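Local coordinates for Mll3558 protein (Mesorhizobium loti, PDB 3RD6) that is of unknown function but belongs to the AHA1 (activator of Hsp90 ATPase homologue) family, whose members share a Bet v 1-like fold, at residues S8-E13 / Y118-A123; R14-S19 / G140-L145; G57-F62 / R71-F76; M98-T103 / A123-V128. All blocks are in the same frame, centred on the assembly; numbering follows the deposited sequence.

All four contacts belong to one antiparallel sheet and the long helix 131-148 packed on it. Contacts 1 and 4 lie on the two flanks of strand 113-125, with centres about 12 Å apart; they share Ala-123, and Gln-121 of contact 1 is hydrogen-bonded through its backbone to Leu-102 of contact 4. Contact 2 continues strand 5-16 to the helix, its centre about 17 Å from that of contact 1, and the two touch as Ile-12 packs on Leu-142. Contact 3 is the hairpin toward the other sheet border, its centre about 15 Å from contact 4 and about 22 Å from contact 2. Contacts 1, 3 and 4 also touch the second subunit; contact 2 touches no other chain.

Contact 1: residues S8-E13 / Y118-A123; sequences STFTIE and YTEQGA
Phe-10 and Glu-120 meet side by side between strands 8-13 and 118-123. CB of Glu-120 lies over one face of the Phe-10 ring, 3.9 Å from its centroid and 28° off the normal, a CH-pi contact. CG of Phe-10 stands between the backbone N and the carbonyl carbon (chi1 67°), and the ring end comes back toward the partner strand. The reverse face carries threonines: CG2 of Thr-9 meets CG2 of Thr-119 at 3.7 Å, and OG1 of Thr-9 approaches CG of Gln-121 at 3.5 Å.

Behind these contacts is an antiparallel ladder. Gly-122 N reaches Ser-8 O at 2.9 Å, and Tyr-118 N reaches Ile-12 O at 3.1 Å with a nearly straight N-H...O angle of 177°. The Glu-120 carboxylate is held by two tyrosines: Tyr-118 OH donates to its OE2 over 3.2 Å, and Tyr-89 OH is hydrogen-bonded to OE1.

Helix 131-148 touches the face bearing Phe-10, Ile-12, Tyr-118 and Glu-120. Gln-121, on the other face, hydrogen-bonds through NE2 to Gly-122 O of the second subunit, while strand 96-110 flanks 118-123 on the side away from border strand 5-16.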
loop_
_atom_site.group_PDB
_atom_site.type_symbol
_atom_site.label_atom_id
_atom_site.label_comp_id
_atom_site.label_asym_id
_atom_site.label_seq_id
_atom_site.Cartn_x
_atom_site.Cartn_y
_atom_site.Cartn_z
ATOM N N SER A 8 8.207 5.434 7.649
ATOM C CA SER A 8 9.600 5.311 7.265
ATOM C C SER A 8 9.661 4.557 5.960
ATOM O O SER A 8 8.706 3.921 5.555
ATOM C CB SER A 8 10.395 4.560 8.335
ATOM O OG SER A 8 10.384 3.156 8.100
ATOM N N THR A 9 10.809 4.628 5.315
ATOM C CA THR A 9 11.018 3.956 4.056
ATOM C C THR A 9 12.440 3.461 4.119
ATOM O O THR A 9 13.293 4.098 4.729
ATOM C CB THR A 9 10.896 4.936 2.861
ATOM O OG1 THR A 9 9.598 5.552 2.867
ATOM C CG2 THR A 9 11.125 4.210 1.530
ATOM N N PHE A 10 12.697 2.315 3.508
ATOM C CA PHE A 10 14.043 1.773 3.472
ATOM C C PHE A 10 14.232 1.105 2.130
ATOM O O PHE A 10 13.256 0.738 1.463
ATOM C CB PHE A 10 14.289 0.793 4.633
ATOM C CG PHE A 10 13.498 -0.484 4.560
ATOM C CD1 PHE A 10 13.856 -1.492 3.681
ATOM C CD2 PHE A 10 12.418 -0.692 5.395
ATOM C CE1 PHE A 10 13.149 -2.696 3.635
ATOM C CE2 PHE A 10 11.711 -1.886 5.352
ATOM C CZ PHE A 10 12.080 -2.884 4.472
ATOM N N THR A 11 15.486 0.968 1.719
ATOM C CA THR A 11 15.790 0.350 0.438
ATOM C C THR A 11 16.929 -0.653 0.563
ATOM O O THR A 11 17.854 -0.461 1.343
ATOM C CB THR A 11 16.126 1.431 -0.589
ATOM O OG1 THR A 11 15.184 2.505 -0.441
ATOM C CG2 THR A 11 16.006 0.889 -2.004
ATOM N N ILE A 12 16.841 -1.732 -0.200
ATOM C CA ILE A 12 17.842 -2.782 -0.165
ATOM C C ILE A 12 18.260 -3.185 -1.576
ATOM O O ILE A 12 17.448 -3.673 -2.353
ATOM C CB ILE A 12 17.289 -4.023 0.565
ATOM C CG1 ILE A 12 16.814 -3.623 1.963
ATOM C CG2 ILE A 12 18.346 -5.101 0.647
ATOM C CD1 ILE A 12 16.045 -4.705 2.684
ATOM N N GLU A 13 19.525 -2.962 -1.911
ATOM C CA GLU A 13 20.030 -3.340 -3.224
ATOM C C GLU A 13 20.770 -4.654 -3.075
ATOM O O GLU A 13 21.460 -4.886 -2.079
ATOM C CB GLU A 13 20.981 -2.286 -3.788
ATOM C CG GLU A 13 20.309 -0.988 -4.183
ATOM C CD GLU A 13 20.781 0.197 -3.355
ATOM O OE1 GLU A 13 20.665 0.142 -2.107
ATOM O OE2 GLU A 13 21.266 1.183 -3.954
ATOM N N TYR A 118 14.717 -3.325 -3.676
ATOM C CA TYR A 118 13.503 -3.615 -2.925
ATOM C C TYR A 118 13.222 -2.433 -1.986
ATOM O O TYR A 118 13.956 -2.200 -1.044
ATOM C CB TYR A 118 13.733 -4.911 -2.138
ATOM C CG TYR A 118 12.528 -5.551 -1.481
ATOM C CD1 TYR A 118 11.947 -6.706 -2.017
ATOM C CD2 TYR A 118 12.017 -5.052 -0.282
ATOM C CE1 TYR A 118 10.891 -7.361 -1.374
ATOM C CE2 TYR A 118 10.950 -5.698 0.375
ATOM C CZ TYR A 118 10.393 -6.856 -0.183
ATOM O OH TYR A 118 9.342 -7.472 0.457
ATOM N N THR A 119 12.158 -1.684 -2.259
ATOM C CA THR A 119 11.789 -0.524 -1.446
ATOM C C THR A 119 10.505 -0.730 -0.651
ATOM O O THR A 119 9.495 -1.181 -1.193
ATOM C CB THR A 119 11.588 0.728 -2.325
ATOM O OG1 THR A 119 12.746 0.937 -3.137
ATOM C CG2 THR A 119 11.350 1.958 -1.445
ATOM N N GLU A 120 10.538 -0.374 0.631
ATOM C CA GLU A 120 9.347 -0.516 1.471
ATOM C C GLU A 120 8.919 0.735 2.252
ATOM O O GLU A 120 9.581 1.148 3.209
ATOM C CB GLU A 120 9.512 -1.700 2.436
ATOM C CG GLU A 120 8.357 -2.681 2.315
ATOM C CD GLU A 120 8.539 -3.951 3.119
ATOM O OE1 GLU A 120 8.401 -3.894 4.352
ATOM O OE2 GLU A 120 8.823 -5.010 2.513
ATOM N N GLN A 121 7.807 1.333 1.828
ATOM C CA GLN A 121 7.273 2.515 2.491
ATOM C C GLN A 121 6.247 1.997 3.469
ATOM O O GLN A 121 5.191 1.525 3.071
ATOM C CB GLN A 121 6.629 3.445 1.464
ATOM C CG GLN A 121 7.617 4.006 0.471
ATOM C CD GLN A 121 6.961 4.569 -0.764
ATOM O OE1 GLN A 121 6.477 3.827 -1.620
ATOM N NE2 GLN A 121 6.939 5.889 -0.867
ATOM N N GLY A 122 6.569 2.065 4.750
ATOM C CA GLY A 122 5.645 1.553 5.734
ATOM C C GLY A 122 5.085 2.509 6.758
ATOM O O GLY A 122 5.577 3.609 6.987
ATOM N N ALA A 123 4.015 2.051 7.377
ATOM C CA ALA A 123 3.334 2.783 8.422
ATOM C C ALA A 123 3.220 1.799 9.592
ATOM O O ALA A 123 2.460 0.829 9.525
ATOM C CB ALA A 123 1.946 3.219 7.928
#

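Contact 2: residues R14-S19 / G140-L145; sequences RTYPQS and GLLEAL
Tyr-16 OH donates a 2.8 Å hydrogen bond to Leu-142 O, joining the end of strand 5-16 to helix 131-148. The acceptor lies at the edge of the phenol ring, in its plane. Relative to the Leu-142 carbonyl, however, the hydroxyl lies above its plane, 40° out of it, at a C=O...O angle of 119°.

Leucine carbons lie beside this bond. CD2 of Leu-145 comes within 4.0 Å of Tyr-16 CZ, the two side chains crossing at about a right angle, and CB of Leu-142 lies 3.7 Å from Tyr-16 OH.

Arg-14 reaches the same helical turn because its chain is extended from CG to NE. Leu-142 O lies over one face of its guanidinium, and NH2 approaches CG of Glu-143 at 3.5 Å. Arg-14 NH2 and Glu-143 OE1 remain 4.3 Å apart, beyond a salt bridge, with the guanidinium and carboxylate planes 84° apart.

Leu-142 also packs on Leu-116 of the sheet, and Leu-145 on Ala-26 and Phe-27 of helix 20-28. The axes of 14-16 and 140-145 approach to 9.9 Å; the long C-terminal helix against an antiparallel sheet is consistent with the helix-grip fold of Bet v 1-like proteins.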
loop_
_atom_site.group_PDB
_atom_site.type_symbol
_atom_site.label_atom_id
_atom_site.label_comp_id
_atom_site.label_asym_id
_atom_site.label_seq_id
_atom_site.Cartn_x
_atom_site.Cartn_y
_atom_site.Cartn_z
ATOM N N ARG A 14 20.601 -5.524 -4.057
ATOM C CA ARG A 14 21.252 -6.820 -4.029
ATOM C C ARG A 14 21.253 -7.385 -5.436
ATOM O O ARG A 14 20.194 -7.590 -6.030
ATOM C CB ARG A 14 20.513 -7.773 -3.087
ATOM C CG ARG A 14 21.314 -9.016 -2.766
ATOM C CD ARG A 14 20.603 -9.908 -1.771
ATOM N NE ARG A 14 21.547 -10.718 -1.001
ATOM C CZ ARG A 14 22.456 -11.527 -1.533
ATOM N NH1 ARG A 14 22.556 -11.642 -2.852
ATOM N NH2 ARG A 14 23.267 -12.220 -0.742
ATOM N N THR A 15 22.445 -7.639 -5.967
ATOM C CA THR A 15 22.563 -8.167 -7.314
ATOM C C THR A 15 22.646 -9.679 -7.337
ATOM O O THR A 15 23.111 -10.305 -6.383
ATOM C CB THR A 15 23.789 -7.593 -8.013
ATOM O OG1 THR A 15 23.756 -6.163 -7.930
ATOM C CG2 THR A 15 23.814 -8.024 -9.474
ATOM N N TYR A 16 22.186 -10.254 -8.441
ATOM C CA TYR A 16 22.180 -11.698 -8.615
ATOM C C TYR A 16 22.826 -12.037 -9.942
ATOM O O TYR A 16 22.673 -11.297 -10.913
ATOM C CB TYR A 16 20.741 -12.223 -8.592
ATOM C CG TYR A 16 20.031 -11.972 -7.285
ATOM C CD1 TYR A 16 20.196 -12.835 -6.207
ATOM C CD2 TYR A 16 19.230 -10.842 -7.108
ATOM C CE1 TYR A 16 19.580 -12.584 -4.984
ATOM C CE2 TYR A 16 18.612 -10.579 -5.884
ATOM C CZ TYR A 16 18.792 -11.455 -4.831
ATOM O OH TYR A 16 18.190 -11.207 -3.624
ATOM N N PRO A 17 23.549 -13.163 -10.006
ATOM C CA PRO A 17 24.211 -13.585 -11.238
ATOM C C PRO A 17 23.160 -13.996 -12.267
ATOM O O PRO A 17 23.447 -14.101 -13.461
ATOM C CB PRO A 17 25.058 -14.752 -10.777
ATOM C CG PRO A 17 24.190 -15.383 -9.742
ATOM C CD PRO A 17 23.704 -14.181 -8.954
ATOM N N GLN A 18 21.942 -14.236 -11.789
ATOM C CA GLN A 18 20.837 -14.623 -12.654
ATOM C C GLN A 18 20.326 -13.435 -13.472
ATOM O O GLN A 18 20.561 -12.273 -13.133
ATOM C CB GLN A 18 19.681 -15.188 -11.825
ATOM C CG GLN A 18 19.918 -16.554 -11.244
ATOM C CD GLN A 18 21.129 -16.604 -10.347
ATOM O OE1 GLN A 18 21.286 -15.782 -9.448
ATOM N NE2 GLN A 18 21.996 -17.579 -10.585
ATOM N N SER A 19 19.620 -13.740 -14.554
ATOM C CA SER A 19 19.043 -12.720 -15.417
ATOM C C SER A 19 17.696 -12.305 -14.818
ATOM O O SER A 19 17.241 -12.899 -13.834
ATOM C CB SER A 19 18.841 -13.283 -16.825
ATOM O OG SER A 19 17.956 -14.388 -16.804
ATOM N N GLY A 140 17.241 -10.597 4.955
ATOM C CA GLY A 140 17.529 -12.006 5.121
ATOM C C GLY A 140 16.826 -12.844 4.074
ATOM O O GLY A 140 17.401 -13.781 3.516
ATOM N N LEU A 141 15.572 -12.502 3.807
ATOM C CA LEU A 141 14.784 -13.206 2.814
ATOM C C LEU A 141 15.390 -13.041 1.422
ATOM O O LEU A 141 15.337 -13.946 0.604
ATOM C CB LEU A 141 13.334 -12.694 2.841
ATOM C CG LEU A 141 12.525 -13.140 4.064
ATOM C CD1 LEU A 141 11.354 -12.206 4.274
ATOM C CD2 LEU A 141 12.046 -14.577 3.885
ATOM N N LEU A 142 15.967 -11.874 1.158
ATOM C CA LEU A 142 16.588 -11.607 -0.135
ATOM C C LEU A 142 17.885 -12.386 -0.233
ATOM O O LEU A 142 18.263 -12.853 -1.311
ATOM C CB LEU A 142 16.885 -10.114 -0.318
ATOM C CG LEU A 142 15.712 -9.185 -0.623
ATOM C CD1 LEU A 142 16.235 -7.763 -0.672
ATOM C CD2 LEU A 142 15.048 -9.578 -1.946
ATOM N N GLU A 143 18.570 -12.516 0.899
ATOM C CA GLU A 143 19.815 -13.270 0.955
ATOM C C GLU A 143 19.413 -14.731 0.699
ATOM O O GLU A 143 20.075 -15.438 -0.064
ATOM C CB GLU A 143 20.465 -13.107 2.336
ATOM C CG GLU A 143 21.990 -13.200 2.349
ATOM C CD GLU A 143 22.502 -14.607 2.588
ATOM O OE1 GLU A 143 23.735 -14.792 2.631
ATOM O OE2 GLU A 143 21.674 -15.530 2.742
ATOM N N ALA A 144 18.307 -15.157 1.315
ATOM C CA ALA A 144 17.787 -16.512 1.145
ATOM C C ALA A 144 17.411 -16.753 -0.313
ATOM O O ALA A 144 17.648 -17.835 -0.843
ATOM C CB ALA A 144 16.578 -16.717 2.029
ATOM N N LEU A 145 16.808 -15.748 -0.950
ATOM C CA LEU A 145 16.429 -15.850 -2.359
ATOM C C LEU A 145 17.679 -16.196 -3.162
ATOM O O LEU A 145 17.650 -17.066 -4.040
ATOM C CB LEU A 145 15.856 -14.526 -2.865
ATOM C CG LEU A 145 15.661 -14.386 -4.386
ATOM C CD1 LEU A 145 14.721 -15.444 -4.921
ATOM C CD2 LEU A 145 15.118 -13.007 -4.685
#

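Contact 3: residues G57-F62 / R71-F76; sequences GEVSRF and RLDAQF
Glu-58 pairs with Ala-74, and Ser-60 with Leu-72, through two reciprocal sets of backbone hydrogen bonds. Glu-58 N to Ala-74 O spans 2.9 Å, its donor 39° out of the carbonyl plane, whereas Leu-72 N, 3.0 Å from Ser-60 O, lies in the plane of the Ser-60 carbonyl. Val-59 with Asp-73 lies between them, and Arg-61 with Arg-71 follows; both are non-hydrogen-bonded pairs. CA-H...O contacts supplement the ladder, with Arg-71 CA 3.3 Å from Ser-60 O.

Van der Waals contact divides between the two faces. On one, CB of Glu-58 meets CB of Ala-74 at 4.1 Å, and its OE2 lies beside CD2 of Leu-72. On the other, CG of Arg-71 is anti to the backbone N (chi1 176°), and the chain runs extended to NE, beside CG1 of Val-59; CG2 of Val-59 lies 3.6 Å from OD1 of Asp-73. CD of Arg-61 stands over a face of the Arg-71 guanidinium, and the two guanidinium planes are 54° apart.

No salt bridge crosses between the two segments. Arg-71 NE and Asp-73 OD2 form one along 71-76 at 2.7 Å, although its hydrogen bond is bent and weak. Beyond the segments, the buried Glu-58 carboxylate pairs with Arg-37, and Arg-61 with Glu-47 and Glu-69.

The strands are thus joined by backbone hydrogen bonds and by side-chain van der Waals contact, while the acidic partners probably offset the like charges of Arg-61 and Arg-71.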
loop_
_atom_site.group_PDB
_atom_site.type_symbol
_atom_site.label_atom_id
_atom_site.label_comp_id
_atom_site.label_asym_id
_atom_site.label_seq_id
_atom_site.Cartn_x
_atom_site.Cartn_y
_atom_site.Cartn_z
ATOM N N GLY A 57 -4.405 -11.048 -4.535
ATOM C CA GLY A 57 -3.682 -10.895 -3.292
ATOM C C GLY A 57 -3.019 -12.132 -2.750
ATOM O O GLY A 57 -3.038 -13.202 -3.356
ATOM N N GLU A 58 -2.431 -11.952 -1.575
ATOM C CA GLU A 58 -1.707 -12.988 -0.860
ATOM C C GLU A 58 -2.225 -13.025 0.567
ATOM O O GLU A 58 -2.717 -12.027 1.077
ATOM C CB GLU A 58 -0.226 -12.631 -0.875
ATOM C CG GLU A 58 0.721 -13.583 -0.184
ATOM C CD GLU A 58 2.137 -13.046 -0.133
ATOM O OE1 GLU A 58 2.650 -12.595 -1.176
ATOM O OE2 GLU A 58 2.749 -13.073 0.954
ATOM N N VAL A 59 -2.171 -14.191 1.191
ATOM C CA VAL A 59 -2.591 -14.338 2.579
ATOM C C VAL A 59 -1.686 -15.382 3.186
ATOM O O VAL A 59 -1.539 -16.473 2.652
ATOM C CB VAL A 59 -4.040 -14.774 2.714
ATOM C CG1 VAL A 59 -4.370 -14.977 4.193
ATOM C CG2 VAL A 59 -4.951 -13.720 2.120
ATOM N N SER A 60 -1.057 -15.029 4.292
ATOM C CA SER A 60 -0.126 -15.922 4.942
ATOM C C SER A 60 -0.429 -16.002 6.420
ATOM O O SER A 60 -0.611 -14.989 7.078
ATOM C CB SER A 60 1.302 -15.405 4.758
ATOM O OG SER A 60 1.624 -15.184 3.395
ATOM N N ARG A 61 -0.465 -17.213 6.946
ATOM C CA ARG A 61 -0.723 -17.404 8.358
ATOM C C ARG A 61 0.228 -18.436 8.942
ATOM O O ARG A 61 0.205 -19.598 8.555
ATOM C CB ARG A 61 -2.168 -17.834 8.560
ATOM C CG ARG A 61 -3.174 -16.784 8.118
ATOM C CD ARG A 61 -4.576 -17.168 8.524
ATOM N NE ARG A 61 -4.893 -18.513 8.055
ATOM C CZ ARG A 61 -5.293 -19.509 8.838
ATOM N NH1 ARG A 61 -5.432 -19.319 10.142
ATOM N NH2 ARG A 61 -5.553 -20.702 8.319
ATOM N N PHE A 62 1.081 -17.997 9.862
ATOM C CA PHE A 62 2.048 -18.892 10.503
ATOM C C PHE A 62 2.313 -18.477 11.936
ATOM O O PHE A 62 2.088 -17.324 12.313
ATOM C CB PHE A 62 3.381 -18.902 9.756
ATOM C CG PHE A 62 4.090 -17.591 9.766
ATOM C CD1 PHE A 62 3.777 -16.610 8.841
ATOM C CD2 PHE A 62 5.087 -17.347 10.697
ATOM C CE1 PHE A 62 4.459 -15.389 8.843
ATOM C CE2 PHE A 62 5.772 -16.141 10.712
ATOM C CZ PHE A 62 5.455 -15.150 9.775
ATOM N N ARG A 71 -0.130 -12.916 10.789
ATOM C CA ARG A 71 -0.892 -12.863 9.546
ATOM C C ARG A 71 -0.472 -11.704 8.664
ATOM O O ARG A 71 -0.392 -10.565 9.111
ATOM C CB ARG A 71 -2.393 -12.755 9.814
ATOM C CG ARG A 71 -3.193 -12.612 8.530
ATOM C CD ARG A 71 -4.679 -12.765 8.717
ATOM N NE ARG A 71 -5.369 -12.811 7.429
ATOM C CZ ARG A 71 -6.600 -13.287 7.246
ATOM N NH1 ARG A 71 -7.291 -13.763 8.278
ATOM N NH2 ARG A 71 -7.130 -13.316 6.025
ATOM N N LEU A 72 -0.207 -12.001 7.400
ATOM C CA LEU A 72 0.192 -10.986 6.438
ATOM C C LEU A 72 -0.796 -10.991 5.278
ATOM O O LEU A 72 -0.949 -11.989 4.611
ATOM C CB LEU A 72 1.605 -11.297 5.951
ATOM C CG LEU A 72 2.322 -10.401 4.939
ATOM C CD1 LEU A 72 3.804 -10.747 4.985
ATOM C CD2 LEU A 72 1.767 -10.590 3.525
ATOM N N ASP A 73 -1.482 -9.875 5.068
ATOM C CA ASP A 73 -2.454 -9.733 3.981
ATOM C C ASP A 73 -1.901 -8.734 2.980
ATOM O O ASP A 73 -1.646 -7.587 3.335
ATOM C CB ASP A 73 -3.795 -9.188 4.493
ATOM C CG ASP A 73 -4.708 -10.259 5.053
ATOM O OD1 ASP A 73 -5.438 -10.902 4.271
ATOM O OD2 ASP A 73 -4.705 -10.444 6.284
ATOM N N ALA A 74 -1.737 -9.158 1.733
ATOM C CA ALA A 74 -1.216 -8.288 0.697
ATOM C C ALA A 74 -2.073 -8.281 -0.568
ATOM O O ALA A 74 -2.787 -9.223 -0.832
ATOM C CB ALA A 74 0.210 -8.707 0.354
ATOM N N GLN A 75 -2.006 -7.197 -1.338
ATOM C CA GLN A 75 -2.736 -7.103 -2.604
ATOM C C GLN A 75 -1.812 -6.524 -3.669
ATOM O O GLN A 75 -1.131 -5.538 -3.418
ATOM C CB GLN A 75 -3.968 -6.210 -2.489
ATOM C CG GLN A 75 -4.998 -6.525 -3.579
ATOM C CD GLN A 75 -6.080 -5.465 -3.755
ATOM O OE1 GLN A 75 -5.812 -4.348 -4.215
ATOM N NE2 GLN A 75 -7.321 -5.821 -3.396
ATOM N N PHE A 76 -1.774 -7.139 -4.847
ATOM C CA PHE A 76 -0.906 -6.660 -5.908
ATOM C C PHE A 76 -1.493 -5.419 -6.532
ATOM O O PHE A 76 -2.671 -5.378 -6.857
ATOM C CB PHE A 76 -0.654 -7.783 -6.940
ATOM C CG PHE A 76 0.221 -8.860 -6.419
ATOM C CD1 PHE A 76 1.572 -8.617 -6.219
ATOM C CD2 PHE A 76 -0.313 -10.062 -5.996
ATOM C CE1 PHE A 76 2.382 -9.556 -5.589
ATOM C CE2 PHE A 76 0.493 -11.017 -5.357
ATOM C CZ PHE A 76 1.831 -10.769 -5.148
#

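Contact 4: residues M98-T103 / A123-V128; sequences MSASLT and AFFDGV
The open end of the beta hairpin formed by strands 96-110 and 113-125 sets Met-98, Ser-99 and Ala-100 against Ala-123, Phe-124 and Phe-125. A classic beta bulge lies here, Met-98 and Ser-99 both facing Met-91 on the adjoining strand.

Ala-100 and Ala-123 are an antiparallel hydrogen-bonded pair: Ala-123 N reaches Ala-100 O at 2.8 Å, and Ala-100 N reaches Ala-123 O at 3.0 Å, the latter in the carbonyl plane. Two residues away on each strand, Phe-125 N is hydrogen-bonded to Met-98 O at 2.9 Å, but from 47° out of that carbonyl's plane.

The Phe-125 ring turns back over the pair. Its CG is anti to the carbonyl carbon (chi1 -54°), CD2 lies against the Ser-99 backbone, and CZ meets CB of Ala-100 at 3.8 Å. Ala-123 O sits over the ring centre, 3.7 Å above its plane. That oxygen thus accepts a hydrogen bond from Ala-100 N and also faces the phenylalanine. On the other sheet face, Phe-124 CD2 lies 4.0 Å from Ser-99 CB. Past the strand end, CG1 of the poorly ordered Val-128 approaches CB of Met-98 at 4.2 Å.

Strand 84-93 flanks 98-103, and strand 5-16 flanks 123-125. Phe-124 packs against helix 131-148 at Ala-131 and Arg-134, whereas Ala-100 and Phe-125 touch Gln-77 and Asp-78 of the second subunit.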
loop_
_atom_site.group_PDB
_atom_site.type_symbol
_atom_site.label_atom_id
_atom_site.label_comp_id
_atom_site.label_asym_id
_atom_site.label_seq_id
_atom_site.Cartn_x
_atom_site.Cartn_y
_atom_site.Cartn_z
ATOM N N MET A 98 0.036 -4.538 13.647
ATOM C CA MET A 98 1.293 -3.836 13.774
ATOM C C MET A 98 1.708 -2.876 12.662
ATOM O O MET A 98 2.516 -1.979 12.908
ATOM C CB MET A 98 2.433 -4.831 14.051
ATOM C CG MET A 98 2.405 -6.117 13.264
ATOM S SD MET A 98 3.612 -7.307 13.912
ATOM C CE MET A 98 5.099 -6.650 13.329
ATOM N N SER A 99 1.161 -3.021 11.454
ATOM C CA SER A 99 1.546 -2.119 10.368
ATOM C C SER A 99 0.914 -2.376 9.016
ATOM O O SER A 99 0.370 -3.440 8.770
ATOM C CB SER A 99 3.042 -2.197 10.174
ATOM O OG SER A 99 3.370 -3.455 9.600
ATOM N N ALA A 100 1.036 -1.379 8.138
ATOM C CA ALA A 100 0.555 -1.428 6.751
ATOM C C ALA A 100 1.633 -0.744 5.937
ATOM O O ALA A 100 2.180 0.264 6.351
ATOM C CB ALA A 100 -0.756 -0.688 6.597
ATOM N N SER A 101 1.964 -1.296 4.788
ATOM C CA SER A 101 2.992 -0.688 3.975
ATOM C C SER A 101 2.822 -0.972 2.497
ATOM O O SER A 101 1.927 -1.692 2.076
ATOM C CB SER A 101 4.393 -1.122 4.457
ATOM O OG SER A 101 4.384 -2.375 5.082
ATOM N N LEU A 102 3.684 -0.358 1.713
ATOM C CA LEU A 102 3.674 -0.533 0.286
ATOM C C LEU A 102 5.058 -1.048 -0.093
ATOM O O LEU A 102 6.078 -0.538 0.370
ATOM C CB LEU A 102 3.397 0.802 -0.404
ATOM C CG LEU A 102 3.185 0.723 -1.913
ATOM C CD1 LEU A 102 1.933 -0.122 -2.182
ATOM C CD2 LEU A 102 3.054 2.106 -2.525
ATOM N N THR A 103 5.078 -2.084 -0.919
ATOM C CA THR A 103 6.313 -2.660 -1.387
ATOM C C THR A 103 6.445 -2.475 -2.873
ATOM O O THR A 103 5.478 -2.554 -3.618
ATOM C CB THR A 103 6.390 -4.137 -1.099
ATOM O OG1 THR A 103 6.482 -4.326 0.315
ATOM C CG2 THR A 103 7.611 -4.748 -1.761
ATOM N N ALA A 123 4.015 2.051 7.377
ATOM C CA ALA A 123 3.334 2.783 8.422
ATOM C C ALA A 123 3.220 1.799 9.592
ATOM O O ALA A 123 2.460 0.829 9.525
ATOM C CB ALA A 123 1.946 3.219 7.928
ATOM N N PHE A 124 3.987 2.045 10.652
ATOM C CA PHE A 124 3.985 1.166 11.820
ATOM C C PHE A 124 3.065 1.730 12.889
ATOM O O PHE A 124 3.171 2.898 13.267
ATOM C CB PHE A 124 5.425 0.970 12.316
ATOM C CG PHE A 124 6.381 0.615 11.205
ATOM C CD1 PHE A 124 6.906 1.613 10.384
ATOM C CD2 PHE A 124 6.671 -0.721 10.905
ATOM C CE1 PHE A 124 7.696 1.290 9.283
ATOM C CE2 PHE A 124 7.462 -1.047 9.801
ATOM C CZ PHE A 124 7.973 -0.034 8.987
ATOM N N PHE A 125 2.180 0.867 13.381
ATOM C CA PHE A 125 1.159 1.254 14.337
ATOM C C PHE A 125 1.364 1.216 15.832
ATOM O O PHE A 125 1.953 0.299 16.395
ATOM C CB PHE A 125 -0.140 0.508 14.007
ATOM C CG PHE A 125 -0.579 0.685 12.578
ATOM C CD1 PHE A 125 -0.653 1.953 12.012
ATOM C CD2 PHE A 125 -0.882 -0.410 11.789
ATOM C CE1 PHE A 125 -1.016 2.115 10.690
ATOM C CE2 PHE A 125 -1.248 -0.249 10.460
ATOM C CZ PHE A 125 -1.314 1.014 9.913
ATOM N N ASP A 126 0.818 2.261 16.442
ATOM C CA ASP A 126 0.791 2.497 17.872
ATOM C C ASP A 126 1.952 1.964 18.681
ATOM O O ASP A 126 1.966 0.803 19.088
ATOM C CB ASP A 126 -0.542 1.984 18.425
ATOM C CG ASP A 126 -1.731 2.638 17.740
ATOM O OD1 ASP A 126 -1.666 3.865 17.509
ATOM O OD2 ASP A 126 -2.725 1.943 17.429
ATOM N N GLY A 127 2.914 2.851 18.926
ATOM C CA GLY A 127 4.095 2.501 19.690
ATOM C C GLY A 127 5.049 1.677 18.858
ATOM O O GLY A 127 6.191 2.069 18.617
ATOM N N VAL A 128 4.558 0.528 18.414
ATOM C CA VAL A 128 5.335 -0.400 17.613
ATOM C C VAL A 128 6.187 0.240 16.518
ATOM O O VAL A 128 5.688 0.969 15.667
ATOM C CB VAL A 128 4.402 -1.465 16.966
ATOM C CG1 VAL A 128 5.168 -2.313 15.957
ATOM C CG2 VAL A 128 3.820 -2.348 18.048
#